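Local coordinates for protein xyloglucan-specific endo-beta-1,4-glucanase BoGH5A (Bacteroides ovatus, PDB 3ZMR) that cleaves the beta-1,4-glucan backbone of xyloglucan internally, with retention of configuration, releasing xyloglucan oligosaccharides, at residues 108-112 and 251-255; 113-117 and 385-390; 245-251 and 295-299; 302-308 and 330-335. The contacts are given in a common frame with arbitrary orientation. Residue numbers count along the deposited sequence, not the author numbering.

Interaction 1. Residues 108-112 and 251-255; sequences TGMRD and YDDRL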
# COMPACT_ATOMS: atom_id res chain seq x y z
N THR A 108 -11.67 20.01 -8.90
CA THR A 108 -12.29 20.77 -7.82
C THR A 108 -11.84 20.20 -6.48
O THR A 108 -12.04 19.02 -6.20
CB THR A 108 -13.82 20.78 -7.92
OG1 THR A 108 -14.19 21.29 -9.20
CG2 THR A 108 -14.42 21.67 -6.84
N GLY A 109 -11.23 21.04 -5.66
CA GLY A 109 -10.72 20.59 -4.35
C GLY A 109 -9.49 19.71 -4.40
O GLY A 109 -9.06 19.20 -3.37
N MET A 110 -8.89 19.59 -5.59
CA MET A 110 -7.73 18.75 -5.84
C MET A 110 -6.55 19.67 -6.15
O MET A 110 -6.35 20.08 -7.30
CB MET A 110 -7.97 17.73 -6.97
CG MET A 110 -9.31 17.02 -6.91
SD MET A 110 -9.75 16.22 -5.36
CE MET A 110 -8.78 14.73 -5.46
N ARG A 111 -5.80 20.03 -5.12
CA ARG A 111 -4.67 20.96 -5.26
C ARG A 111 -3.61 20.39 -6.18
O ARG A 111 -3.40 19.18 -6.27
CB ARG A 111 -4.06 21.25 -3.90
CG ARG A 111 -5.01 22.03 -2.99
CD ARG A 111 -4.49 22.03 -1.56
NE ARG A 111 -4.74 20.74 -0.94
CZ ARG A 111 -4.37 20.40 0.28
NH1 ARG A 111 -3.65 21.24 1.04
NH2 ARG A 111 -4.74 19.22 0.75
N ASP A 112 -2.89 21.30 -6.85
CA ASP A 112 -1.80 20.90 -7.73
C ASP A 112 -0.54 20.64 -6.89
O ASP A 112 0.43 21.43 -6.87
CB ASP A 112 -1.52 21.98 -8.77
CG ASP A 112 -0.59 21.51 -9.85
OD1 ASP A 112 -0.34 20.31 -9.99
OD2 ASP A 112 -0.13 22.37 -10.61
N TYR A 251 -15.47 13.73 -3.03
CA TYR A 251 -14.69 14.29 -1.92
C TYR A 251 -13.37 14.87 -2.40
O TYR A 251 -12.78 14.40 -3.39
CB TYR A 251 -14.45 13.24 -0.80
CG TYR A 251 -15.73 12.95 -0.01
CD1 TYR A 251 -16.68 12.06 -0.48
CD2 TYR A 251 -16.02 13.66 1.13
CE1 TYR A 251 -17.86 11.83 0.22
CE2 TYR A 251 -17.17 13.45 1.85
CZ TYR A 251 -18.10 12.55 1.39
OH TYR A 251 -19.26 12.39 2.15
N ASP A 252 -12.92 15.91 -1.70
CA ASP A 252 -11.72 16.61 -2.09
C ASP A 252 -10.43 15.84 -1.71
O ASP A 252 -10.49 14.66 -1.28
CB ASP A 252 -11.78 18.07 -1.62
CG ASP A 252 -11.54 18.29 -0.16
OD1 ASP A 252 -10.97 17.44 0.55
OD2 ASP A 252 -11.87 19.41 0.27
N ASP A 253 -9.28 16.47 -1.89
CA ASP A 253 -8.00 15.77 -1.82
C ASP A 253 -7.53 15.41 -0.40
O ASP A 253 -6.51 14.78 -0.19
CB ASP A 253 -6.89 16.50 -2.59
CG ASP A 253 -6.48 17.83 -1.97
OD1 ASP A 253 -6.91 18.16 -0.83
OD2 ASP A 253 -5.69 18.56 -2.62
N ARG A 254 -8.32 15.82 0.59
CA ARG A 254 -8.06 15.43 1.96
C ARG A 254 -8.46 13.97 2.19
O ARG A 254 -8.09 13.39 3.21
CB ARG A 254 -8.73 16.38 2.95
CG ARG A 254 -8.18 17.83 2.95
CD ARG A 254 -9.14 18.79 3.68
NE ARG A 254 -10.51 18.57 3.19
CZ ARG A 254 -11.64 18.75 3.87
NH1 ARG A 254 -11.62 19.21 5.12
NH2 ARG A 254 -12.81 18.48 3.30
N LEU A 255 -9.23 13.38 1.28
CA LEU A 255 -9.60 11.96 1.34
C LEU A 255 -8.72 11.15 0.40
O LEU A 255 -8.69 11.41 -0.82
CB LEU A 255 -11.06 11.69 1.01
CG LEU A 255 -11.55 10.24 1.05
CD1 LEU A 255 -11.43 9.64 2.45
CD2 LEU A 255 -12.98 10.14 0.58
O HOH W 1 -4.05 17.27 -4.43

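Interaction 2. Residues 113-117 and 385-390; sequences LTSMQ and INNNVP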
# COMPACT_ATOMS: atom_id res chain seq x y z
N LEU A 113 -0.57 19.50 -6.20
CA LEU A 113 0.50 19.04 -5.30
C LEU A 113 0.83 17.59 -5.62
O LEU A 113 -0.08 16.78 -5.77
CB LEU A 113 0.03 19.14 -3.84
CG LEU A 113 -0.27 20.53 -3.29
CD1 LEU A 113 -0.89 20.41 -1.91
CD2 LEU A 113 1.02 21.35 -3.26
N THR A 114 2.11 17.27 -5.69
CA THR A 114 2.52 15.88 -5.79
C THR A 114 2.17 15.18 -4.47
O THR A 114 1.99 15.82 -3.44
CB THR A 114 4.01 15.71 -6.04
OG1 THR A 114 4.70 16.23 -4.91
CG2 THR A 114 4.44 16.43 -7.32
N SER A 115 2.07 13.85 -4.51
CA SER A 115 1.90 13.09 -3.27
C SER A 115 3.02 13.43 -2.28
O SER A 115 2.79 13.51 -1.08
CB SER A 115 1.78 11.61 -3.54
OG SER A 115 0.55 11.35 -4.19
N MET A 116 4.25 13.59 -2.78
CA MET A 116 5.35 13.96 -1.89
C MET A 116 5.05 15.28 -1.14
O MET A 116 5.28 15.42 0.07
CB MET A 116 6.68 14.02 -2.64
CG MET A 116 7.87 14.29 -1.73
SD MET A 116 8.18 13.00 -0.48
CE MET A 116 8.78 11.75 -1.55
N GLN A 117 4.58 16.28 -1.88
CA GLN A 117 4.25 17.59 -1.28
C GLN A 117 3.09 17.45 -0.30
O GLN A 117 3.10 18.03 0.77
CB GLN A 117 3.89 18.59 -2.37
CG GLN A 117 5.07 19.08 -3.20
CD GLN A 117 4.66 19.99 -4.32
OE1 GLN A 117 3.88 19.58 -5.17
NE2 GLN A 117 5.13 21.24 -4.31
N ILE A 385 11.78 7.76 -1.22
CA ILE A 385 11.71 9.20 -1.02
C ILE A 385 12.51 9.92 -2.12
O ILE A 385 12.05 10.90 -2.71
CB ILE A 385 12.20 9.61 0.40
CG1 ILE A 385 11.34 8.93 1.48
CG2 ILE A 385 12.24 11.13 0.57
CD1 ILE A 385 9.86 9.28 1.41
N ASN A 386 13.70 9.41 -2.40
CA ASN A 386 14.58 10.01 -3.42
C ASN A 386 14.08 9.80 -4.85
O ASN A 386 14.45 10.56 -5.76
CB ASN A 386 16.00 9.51 -3.28
CG ASN A 386 16.71 10.07 -2.05
OD1 ASN A 386 16.41 11.18 -1.61
ND2 ASN A 386 17.65 9.30 -1.51
N ASN A 387 13.19 8.82 -5.04
CA ASN A 387 12.44 8.63 -6.27
C ASN A 387 11.12 9.38 -6.31
O ASN A 387 10.28 9.12 -7.19
CB ASN A 387 12.27 7.13 -6.56
CG ASN A 387 13.47 6.51 -7.26
OD1 ASN A 387 14.11 7.15 -8.09
ND2 ASN A 387 13.72 5.24 -7.00
N ASN A 388 10.94 10.33 -5.37
CA ASN A 388 9.73 11.16 -5.32
C ASN A 388 8.45 10.36 -5.03
O ASN A 388 7.36 10.78 -5.41
CB ASN A 388 9.57 12.00 -6.61
CG ASN A 388 8.72 13.24 -6.44
OD1 ASN A 388 8.64 13.85 -5.37
ND2 ASN A 388 8.06 13.62 -7.53
N VAL A 389 8.61 9.26 -4.29
CA VAL A 389 7.48 8.43 -3.85
C VAL A 389 7.39 8.53 -2.33
O VAL A 389 8.30 8.04 -1.61
CB VAL A 389 7.65 6.97 -4.26
CG1 VAL A 389 6.49 6.13 -3.73
CG2 VAL A 389 7.75 6.86 -5.78
N PRO A 390 6.34 9.21 -1.82
CA PRO A 390 6.22 9.32 -0.37
C PRO A 390 5.80 8.01 0.25
O PRO A 390 5.27 7.11 -0.43
CB PRO A 390 5.15 10.39 -0.21
CG PRO A 390 4.25 10.19 -1.41
CD PRO A 390 5.20 9.82 -2.52
O HOH W 2 7.46 16.26 -5.23
O HOH W 3 5.03 12.38 -5.40

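Interaction 3. Residues 245-251 and 295-299; sequences ALRFRDY and TGGRN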
# COMPACT_ATOMS: atom_id res chain seq x y z
N ALA A 245 -15.16 3.68 -4.59
CA ALA A 245 -14.71 4.84 -5.37
C ALA A 245 -15.87 5.69 -5.85
O ALA A 245 -15.82 6.92 -5.78
CB ALA A 245 -13.86 4.38 -6.54
N LEU A 246 -16.93 5.04 -6.33
CA LEU A 246 -18.11 5.81 -6.78
C LEU A 246 -18.79 6.53 -5.64
O LEU A 246 -19.23 7.68 -5.79
CB LEU A 246 -19.09 4.92 -7.54
CG LEU A 246 -18.65 4.50 -8.97
CD1 LEU A 246 -19.57 3.45 -9.56
CD2 LEU A 246 -18.54 5.71 -9.88
N ARG A 247 -18.89 5.88 -4.49
CA ARG A 247 -19.55 6.55 -3.35
C ARG A 247 -18.78 7.82 -2.92
O ARG A 247 -19.39 8.84 -2.58
CB ARG A 247 -19.71 5.60 -2.15
CG ARG A 247 -20.18 6.27 -0.86
CD ARG A 247 -21.57 6.85 -0.97
NE ARG A 247 -22.60 5.82 -0.91
CZ ARG A 247 -23.45 5.63 0.12
NH1 ARG A 247 -23.37 6.34 1.23
NH2 ARG A 247 -24.36 4.67 0.04
N PHE A 248 -17.44 7.73 -2.92
CA PHE A 248 -16.59 8.78 -2.40
C PHE A 248 -15.96 9.71 -3.47
O PHE A 248 -15.10 10.55 -3.17
CB PHE A 248 -15.52 8.18 -1.50
CG PHE A 248 -16.04 7.66 -0.19
CD1 PHE A 248 -16.30 8.55 0.86
CD2 PHE A 248 -16.27 6.31 0.01
CE1 PHE A 248 -16.80 8.08 2.04
CE2 PHE A 248 -16.78 5.83 1.19
CZ PHE A 248 -17.03 6.70 2.21
N ARG A 249 -16.45 9.60 -4.70
CA ARG A 249 -15.82 10.26 -5.84
C ARG A 249 -15.76 11.79 -5.71
O ARG A 249 -14.82 12.41 -6.22
CB ARG A 249 -16.59 9.89 -7.14
CG ARG A 249 -15.96 10.48 -8.41
CD ARG A 249 -16.44 9.82 -9.67
NE ARG A 249 -17.90 9.83 -9.80
CZ ARG A 249 -18.58 9.25 -10.78
NH1 ARG A 249 -17.97 8.56 -11.74
NH2 ARG A 249 -19.90 9.34 -10.76
N ASP A 250 -16.77 12.40 -5.09
CA ASP A 250 -16.85 13.88 -5.04
C ASP A 250 -16.15 14.51 -3.86
O ASP A 250 -16.21 15.72 -3.71
CB ASP A 250 -18.30 14.36 -5.14
CG ASP A 250 -18.96 14.00 -6.46
OD1 ASP A 250 -18.27 13.72 -7.48
OD2 ASP A 250 -20.21 14.00 -6.50
N TYR A 251 -15.47 13.73 -3.03
CA TYR A 251 -14.69 14.29 -1.92
C TYR A 251 -13.37 14.87 -2.40
O TYR A 251 -12.78 14.40 -3.39
CB TYR A 251 -14.45 13.24 -0.80
CG TYR A 251 -15.73 12.95 -0.01
CD1 TYR A 251 -16.68 12.06 -0.48
CD2 TYR A 251 -16.02 13.66 1.13
CE1 TYR A 251 -17.86 11.83 0.22
CE2 TYR A 251 -17.17 13.45 1.85
CZ TYR A 251 -18.10 12.55 1.39
OH TYR A 251 -19.26 12.39 2.15
N THR A 295 -13.12 5.48 -12.68
CA THR A 295 -14.35 6.20 -12.28
C THR A 295 -14.33 7.69 -12.64
O THR A 295 -15.37 8.37 -12.66
CB THR A 295 -14.69 6.00 -10.80
OG1 THR A 295 -13.72 6.61 -9.95
CG2 THR A 295 -14.83 4.53 -10.47
N GLY A 296 -13.14 8.21 -12.87
CA GLY A 296 -12.99 9.59 -13.26
C GLY A 296 -13.37 10.60 -12.20
O GLY A 296 -13.23 10.35 -11.00
N GLY A 297 -13.86 11.76 -12.62
CA GLY A 297 -14.14 12.85 -11.70
C GLY A 297 -12.91 13.19 -10.87
O GLY A 297 -11.76 13.16 -11.35
N ARG A 298 -13.12 13.53 -9.60
CA ARG A 298 -12.00 13.84 -8.71
C ARG A 298 -11.10 12.61 -8.47
O ARG A 298 -9.95 12.76 -8.04
CB ARG A 298 -12.52 14.38 -7.40
CG ARG A 298 -13.14 15.78 -7.50
CD ARG A 298 -13.71 16.14 -6.16
NE ARG A 298 -14.44 17.39 -6.03
CZ ARG A 298 -15.68 17.60 -6.43
NH1 ARG A 298 -16.36 16.70 -7.15
NH2 ARG A 298 -16.25 18.77 -6.11
N ASN A 299 -11.64 11.41 -8.70
CA ASN A 299 -10.87 10.19 -8.54
C ASN A 299 -9.75 10.06 -9.58
O ASN A 299 -8.84 9.28 -9.43
CB ASN A 299 -11.75 8.95 -8.59
CG ASN A 299 -12.59 8.78 -7.33
OD1 ASN A 299 -12.32 9.36 -6.27
ND2 ASN A 299 -13.59 7.96 -7.45
O HOH W 4 -15.90 14.22 -8.90

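Interaction 4. Residues 302-308 and 330-335; sequences RHLIVQA and RIFLEC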
# COMPACT_ATOMS: atom_id res chain seq x y z
N ARG A 302 -7.11 11.88 -7.28
CA ARG A 302 -7.00 11.58 -5.86
C ARG A 302 -5.67 10.94 -5.56
O ARG A 302 -5.15 10.15 -6.34
CB ARG A 302 -8.15 10.68 -5.46
CG ARG A 302 -8.27 10.42 -3.97
CD ARG A 302 -9.55 9.67 -3.51
NE ARG A 302 -10.75 10.25 -4.10
CZ ARG A 302 -11.26 11.45 -3.80
NH1 ARG A 302 -10.76 12.22 -2.82
NH2 ARG A 302 -12.28 11.92 -4.51
N HIS A 303 -5.14 11.22 -4.38
CA HIS A 303 -3.92 10.55 -3.95
C HIS A 303 -4.27 9.18 -3.45
O HIS A 303 -5.16 9.00 -2.62
CB HIS A 303 -3.24 11.36 -2.85
CG HIS A 303 -2.82 12.73 -3.29
ND1 HIS A 303 -1.51 13.07 -3.60
CD2 HIS A 303 -3.56 13.85 -3.48
CE1 HIS A 303 -1.47 14.35 -3.94
NE2 HIS A 303 -2.70 14.83 -3.89
N LEU A 304 -3.59 8.19 -4.03
CA LEU A 304 -3.83 6.77 -3.74
C LEU A 304 -2.62 6.17 -3.03
O LEU A 304 -1.48 6.55 -3.28
CB LEU A 304 -4.14 6.00 -5.03
CG LEU A 304 -5.28 6.54 -5.90
CD1 LEU A 304 -5.48 5.64 -7.11
CD2 LEU A 304 -6.58 6.71 -5.14
N ILE A 305 -2.90 5.16 -2.21
CA ILE A 305 -1.89 4.55 -1.37
C ILE A 305 -1.88 3.05 -1.65
O ILE A 305 -2.91 2.37 -1.51
CB ILE A 305 -2.18 4.78 0.12
CG1 ILE A 305 -2.34 6.24 0.46
CG2 ILE A 305 -1.11 4.12 0.98
CD1 ILE A 305 -3.07 6.48 1.75
N VAL A 306 -0.72 2.53 -2.08
CA VAL A 306 -0.54 1.14 -2.40
C VAL A 306 0.47 0.52 -1.46
O VAL A 306 1.31 1.21 -0.87
CB VAL A 306 -0.15 0.96 -3.90
CG1 VAL A 306 -1.31 1.38 -4.80
CG2 VAL A 306 1.16 1.66 -4.24
N GLN A 307 0.36 -0.81 -1.25
CA GLN A 307 1.06 -1.46 -0.16
C GLN A 307 2.20 -2.35 -0.60
O GLN A 307 2.13 -3.03 -1.65
CB GLN A 307 0.08 -2.33 0.63
CG GLN A 307 -0.98 -1.55 1.40
CD GLN A 307 -1.90 -0.77 0.50
OE1 GLN A 307 -2.47 -1.30 -0.48
NE2 GLN A 307 -2.07 0.50 0.82
N ALA A 308 3.25 -2.35 0.19
CA ALA A 308 4.29 -3.38 0.07
C ALA A 308 3.73 -4.75 0.45
O ALA A 308 2.70 -4.85 1.12
CB ALA A 308 5.46 -3.04 0.96
N ARG A 330 0.83 10.83 -8.01
CA ARG A 330 -0.33 10.81 -7.12
C ARG A 330 -0.48 9.47 -6.40
O ARG A 330 -1.61 9.05 -6.05
CB ARG A 330 -1.62 11.18 -7.87
CG ARG A 330 -1.69 12.61 -8.39
CD ARG A 330 -1.58 13.65 -7.28
NE ARG A 330 -1.86 15.02 -7.72
CZ ARG A 330 -0.99 15.80 -8.36
NH1 ARG A 330 0.25 15.38 -8.61
NH2 ARG A 330 -1.36 17.04 -8.71
N ILE A 331 0.66 8.81 -6.16
CA ILE A 331 0.72 7.54 -5.44
C ILE A 331 1.71 7.59 -4.27
O ILE A 331 2.85 8.07 -4.37
CB ILE A 331 1.06 6.35 -6.36
CG1 ILE A 331 -0.09 6.14 -7.38
CG2 ILE A 331 1.24 5.06 -5.54
CD1 ILE A 331 0.11 5.10 -8.43
N PHE A 332 1.24 7.09 -3.13
CA PHE A 332 2.07 6.82 -1.94
C PHE A 332 2.33 5.31 -1.82
O PHE A 332 1.45 4.50 -2.17
CB PHE A 332 1.30 7.12 -0.65
CG PHE A 332 1.11 8.58 -0.31
CD1 PHE A 332 0.19 9.39 -0.97
CD2 PHE A 332 1.76 9.11 0.80
CE1 PHE A 332 -0.01 10.72 -0.58
CE2 PHE A 332 1.57 10.42 1.20
CZ PHE A 332 0.68 11.24 0.52
N LEU A 333 3.46 4.95 -1.21
CA LEU A 333 3.70 3.59 -0.71
C LEU A 333 3.32 3.53 0.77
O LEU A 333 3.54 4.50 1.52
CB LEU A 333 5.20 3.26 -0.82
CG LEU A 333 5.67 1.96 -0.17
CD1 LEU A 333 5.10 0.76 -0.89
CD2 LEU A 333 7.18 1.88 -0.23
N GLU A 334 2.77 2.38 1.18
CA GLU A 334 2.48 2.09 2.59
C GLU A 334 3.24 0.85 3.07
O GLU A 334 3.18 -0.20 2.45
CB GLU A 334 0.98 1.88 2.81
CG GLU A 334 0.61 1.48 4.24
CD GLU A 334 -0.87 1.38 4.48
OE1 GLU A 334 -1.67 1.37 3.48
OE2 GLU A 334 -1.26 1.28 5.69
N CYS A 335 3.91 1.02 4.22
CA CYS A 335 4.46 -0.06 5.01
C CYS A 335 3.92 0.07 6.43
O CYS A 335 3.45 1.15 6.84
CB CYS A 335 5.98 -0.01 5.07
SG CYS A 335 6.80 -0.17 3.45

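Interaction 1. Residues 108-112 and 251-255
Met110 lays the end of its side chain over the backbone between Tyr251 and Asp253: its SD sits 3.7 Å from Asp252 C and 3.5 Å from Asp253 N, and its CE lies 3.9 Å from Asp253 CB. One residue earlier, Gly109 O accepts a hydrogen bond from Asp253 N (3.1 Å). Gly109 has positive phi, and a CB there would run into Asp252 CB, so the close approach of the two loops depends on the missing side chain. Asp253 is the hub: its OD2 takes hydrogen bonds from both Arg111 N and Arg111 NE, each 2.9 Å away, while Arg111 NH2 reaches Asp253 OD1 at 2.9 Å in a two-pronged salt bridge. Water 1 joins Arg111 O to Asp253 OD2. Loop 251-255 is braced from within: Asp252 opens a type I turn and makes an Asx turn, OD1 to Arg254 N, and the same OD1 pairs with Arg254 NE at 2.9 Å. This turn leads into barrel strand 255-258, and the facing loop runs toward helix 115-122. With its carboxylate held by the main-chain N and guanidinium of Arg111 and by a bridging water, the buried Asp253 has its charge well compensated, and the join is chiefly polar and directional.

Interaction 2. Residues 113-117 and 385-390
Leu113 leads into the helix without meeting 385-390, and Thr114 is the N-cap. Thr114 OG1 accepts from Gln117 N at 3.0 Å while Gln117 OE1 accepts from Thr114 N at 3.0 Å, a capping box that fixes the first turn. Thr114 OG1 also reaches Asn388 OD1 through water 2, which donates to the Asn388 oxygen. Ser115 sets its CB 3.6 Å from Pro390 CG, while its OG turns to His303. Met116 makes most of the contact: its CB lies 3.4 Å from Asn388 OD1, its SD 4.0 Å from Pro390 CB, and its CE reaches in to 3.6 Å from Ile385 O and 4.0 Å from Ile385 CD1. Water 3 accepts from Met116 N and donates to Asn388 O. The direct contacts are van der Waals, and the polar links run through the two waters. Gln117 faces away. In 385-390, Asn388, with positive phi, is the C-prime residue of the Schellman motif that ends helix 382-386. The start of helix 115-122 thus packs against the end of helix 382-386 and the Pro390 lead-in to barrel strand 391-396, with Phe332 of strand 331-337 touching both Ser115 and Pro390.

Interaction 3. Residues 245-251 and 295-299
Thr295 starts segment 295-299 by pressing its CG2 against Ala245 CB (4.1 Å) and Leu246 CD2 (3.9 Å), while its carbonyl O takes a hydrogen bond from Arg249 NH1 at 2.8 Å, at the edge of the guanidinium. That NH1 also bonds to the backbone O of Glu101. Gly296, just after the helix and with positive phi, offers its O at 3.5 Å from Arg249 CD. Gly297 also has positive phi, and a CB on it would crowd that same Arg249 CD, so the bare CA of Gly297 lets the arginine pass close by. Arg298 follows, with CB 3.3 Å from Arg249 O and CD 3.4 Å from Tyr251 O; one face of its guanidinium lies over Asp250 O, and its NH1 forms a salt bridge of 3.6 Å with Asp250 OD1. Water 4 tightens this pair, donating to Asp250 OD1 and accepting from Arg298 N and Arg298 NH1. Asn299 ND2 donates to Ala245 O at 3.0 Å and to Thr295 OG1, itself also hydrogen-bonded to Val292 O, so one amide links Ala245 of the helix to Thr295. The contact joins the C-terminal end of helix 227-248 and the Phe248-Tyr251 turn to the loop between helix 275-293 and strand 304-307. Helix 191-206 flanks it through Phe248 and Tyr251, and Phe257 of strand 255-258 touches both Phe248 and Asn299.

Interaction 4. Residues 302-308 and 330-335
In the TIM barrel of this family 5 hydrolase, strands 304-307 and 331-337 are parallel neighbours of one beta-alpha-beta unit, linked in sequence through helix 313-319. Main-chain hydrogen bonds alternate between them, from Leu304 N to Arg330 O (3.0 Å) through to Ala308 N to Glu334 O (3.1 Å). Three residues of 330-335 are buried most. Phe332, paired with Ile305, puts its CB 3.9 Å from Ile305 CG1 and its CE1 4.0 Å from His303 CB, sharing a face of the sheet with Ile305, Gln307 and Glu334. Arg330, at the strand's entrance, lays its CD over the face of the His303 ring, 3.7 Å from the ring centroid, a CH-pi contact; His303 ND1 itself bonds to Ser115. On the other face, Val306 CG2 meets Ile331 CG2 at 3.6 Å. Glu334 carries the pair toward the active site: its side chain lies about 5 Å from those of substrate-binding Asn261 and Glu395, the inferred nucleophile. Its OE2 is held by Arg172 and His336, and Gln307, whose OE1 bonds to Thr260, completes the network by donating from NE2 to Glu334 OE1 at 2.8 Å.

In the fold
Interaction 4 is the buried one, close to the chain's centre and built on main-chain pairing of barrel strands; the other three lie farther out, are only partly buried, and join loops and helix ends. Interactions 1 and 3 share Tyr251 and lean on charge: paired arginines and aspartates with bridging waters. Interaction 2 is mostly apolar, its polar links carried by water. Through the carbonyls of Tyr251 and Leu255, Arg302 ties interaction 1, and through the shared Tyr251 interaction 3, to interaction 4; interaction 2 reaches interaction 4 by Ser115 to His303 and by Pro390 O to Leu333 N. Segments 108-112 and 113-117 are consecutive, so one run of chain serves interactions 1 and 2.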